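Local coordinates for uncharacterized protein (Trypanosoma congolense, PDB 4E40) that probably serves as the cell-surface receptor for haptoglobin-hemoglobin, an elongated helical bundle that would capture the complex for nutrient uptake, at residues Cys19-Gln24 / Ala177-Leu182. Numbering follows the deposited sequence.
Sequences CELRAQ and AALDKL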
loop_
_atom_site.group_PDB
_atom_site.type_symbol
_atom_site.label_atom_id
_atom_site.label_comp_id
_atom_site.label_asym_id
_atom_site.label_seq_id
_atom_site.Cartn_x
_atom_site.Cartn_y
_atom_site.Cartn_z
ATOM N N CYS A 19 -4.181 1.161 33.178
ATOM C CA CYS A 19 -4.309 2.576 32.710
ATOM C C CYS A 19 -3.548 2.746 31.408
ATOM O O CYS A 19 -4.090 3.256 30.411
ATOM C CB CYS A 19 -3.707 3.497 33.791
ATOM S SG CYS A 19 -4.285 5.185 33.492
ATOM N N GLU A 20 -2.283 2.263 31.394
ATOM C CA GLU A 20 -1.474 2.364 30.157
ATOM C C GLU A 20 -2.107 1.544 29.026
ATOM O O GLU A 20 -2.122 1.978 27.872
ATOM C CB GLU A 20 -0.019 1.936 30.383
ATOM C CG GLU A 20 0.862 2.007 29.116
ATOM C CD GLU A 20 0.832 3.367 28.440
ATOM O OE1 GLU A 20 0.471 4.375 29.113
ATOM O OE2 GLU A 20 1.140 3.459 27.228
ATOM N N LEU A 21 -2.560 0.331 29.324
ATOM C CA LEU A 21 -3.197 -0.500 28.300
ATOM C C LEU A 21 -4.414 0.222 27.697
ATOM O O LEU A 21 -4.604 0.192 26.479
ATOM C CB LEU A 21 -3.659 -1.833 28.886
ATOM C CG LEU A 21 -4.389 -2.816 27.969
ATOM C CD1 LEU A 21 -3.557 -3.161 26.721
ATOM C CD2 LEU A 21 -4.849 -4.092 28.671
ATOM N N ARG A 22 -5.244 0.816 28.560
ATOM C CA ARG A 22 -6.432 1.511 28.039
ATOM C C ARG A 22 -6.011 2.638 27.093
ATOM O O ARG A 22 -6.662 2.811 26.036
ATOM C CB ARG A 22 -7.254 2.077 29.214
ATOM C CG ARG A 22 -8.638 2.590 28.775
ATOM C CD ARG A 22 -8.625 4.134 28.630
ATOM N NE ARG A 22 -8.259 4.817 29.871
ATOM C CZ ARG A 22 -9.055 4.999 30.954
ATOM N NH1 ARG A 22 -10.325 4.567 30.976
ATOM N NH2 ARG A 22 -8.586 5.620 32.037
ATOM N N ALA A 23 -4.988 3.403 27.450
ATOM C CA ALA A 23 -4.494 4.497 26.579
ATOM C C ALA A 23 -3.987 3.960 25.243
ATOM O O ALA A 23 -4.255 4.563 24.188
ATOM C CB ALA A 23 -3.423 5.338 27.244
ATOM N N GLN A 24 -3.353 2.768 25.279
ATOM C CA GLN A 24 -2.908 2.154 23.996
ATOM C C GLN A 24 -4.097 1.696 23.139
ATOM O O GLN A 24 -4.127 1.920 21.937
ATOM C CB GLN A 24 -2.027 0.925 24.240
ATOM C CG GLN A 24 -0.740 1.213 25.000
ATOM C CD GLN A 24 0.452 1.453 24.185
ATOM O OE1 GLN A 24 1.153 2.474 24.404
ATOM N NE2 GLN A 24 0.601 0.710 23.137
ATOM N N ALA A 177 3.484 -5.190 24.255
ATOM C CA ALA A 177 4.227 -5.055 25.531
ATOM C C ALA A 177 3.266 -4.715 26.681
ATOM O O ALA A 177 3.362 -5.213 27.812
ATOM C CB ALA A 177 5.305 -3.980 25.398
ATOM N N ALA A 178 2.288 -3.825 26.399
ATOM C CA ALA A 178 1.335 -3.373 27.448
ATOM C C ALA A 178 0.426 -4.536 27.859
ATOM O O ALA A 178 0.144 -4.714 29.070
ATOM C CB ALA A 178 0.503 -2.220 26.881
ATOM N N LEU A 179 0.037 -5.374 26.906
ATOM C CA LEU A 179 -0.809 -6.533 27.250
ATOM C C LEU A 179 -0.028 -7.540 28.082
ATOM O O LEU A 179 -0.595 -8.161 28.998
ATOM C CB LEU A 179 -1.270 -7.242 25.973
ATOM C CG LEU A 179 -2.367 -6.480 25.219
ATOM C CD1 LEU A 179 -2.398 -6.952 23.751
ATOM C CD2 LEU A 179 -3.701 -6.680 25.980
ATOM N N ASP A 180 1.235 -7.716 27.747
ATOM C CA ASP A 180 2.053 -8.739 28.448
ATOM C C ASP A 180 2.293 -8.357 29.885
ATOM O O ASP A 180 2.552 -9.253 30.709
ATOM C CB ASP A 180 3.390 -8.906 27.755
ATOM C CG ASP A 180 3.274 -9.627 26.443
ATOM O OD1 ASP A 180 2.162 -10.092 26.050
ATOM O OD2 ASP A 180 4.309 -9.661 25.724
ATOM N N LYS A 181 2.144 -7.065 30.263
ATOM C CA LYS A 181 2.246 -6.688 31.677
ATOM C C LYS A 181 1.044 -7.105 32.534
ATOM O O LYS A 181 1.080 -7.069 33.780
ATOM C CB LYS A 181 2.447 -5.160 31.788
ATOM C CG LYS A 181 3.746 -4.639 31.250
ATOM C CD LYS A 181 4.117 -3.357 31.993
ATOM C CE LYS A 181 5.259 -3.630 32.968
ATOM N NZ LYS A 181 5.786 -2.353 33.556
ATOM N N LEU A 182 -0.075 -7.418 31.869
ATOM C CA LEU A 182 -1.312 -7.827 32.541
ATOM C C LEU A 182 -1.799 -9.148 31.961
ATOM O O LEU A 182 -2.844 -9.202 31.299
ATOM C CB LEU A 182 -2.414 -6.804 32.292
ATOM C CG LEU A 182 -2.451 -5.552 33.076
ATOM C CD1 LEU A 182 -3.521 -4.650 32.465
ATOM C CD2 LEU A 182 -2.738 -5.876 34.540
#
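L21 is the bump of this contact, filling a hollow lined by A178, L179 and L182. The fold is the long helical bundle of the haptoglobin-hemoglobin receptor family; here helix 12-26 packs against helix 172-180, the centre of the contact lying about 29 Å from the centre of the chain. Backbones come nearest at L21 and A178, whose CA atoms stand 5.4 Å apart, a spacing that the small methyl of A178 allows. With CG anti to the backbone N (chi1 178°), L21 sends its branch point toward helix 172-180, where the two methyls divide the hollow. CD1 lies against the branch of L179, 3.6 Å from L179 CD2, and also touches the methyl of A178 at 4.2 Å. CD2 of L21 turns to the other part of the hollow, 3.9 Å from L179 CD2. L179 does not start out facing helix 12-26, yet its isobutyl end swings in, crossing L21 at a slant. L175, further back on helix 172-180, also touches L21 and Q24. One turn on from L21, Q24 lays its CG on the A178 methyl at 4.1 Å, so A178 CB rests in the angle between Q24 CG and L21 CD1. No hydrogen bond joins the segments; the join is apolar. L182, at the N-cap position of helix 183-187, reaches back beyond L21 to touch D14, A17 and A18. On the far side of helix 12-26, C19 is tied to C162 by a disulfide. At the L182 end of the hollow, L21 CD2 meets L182 CD1 at 4.1 Å.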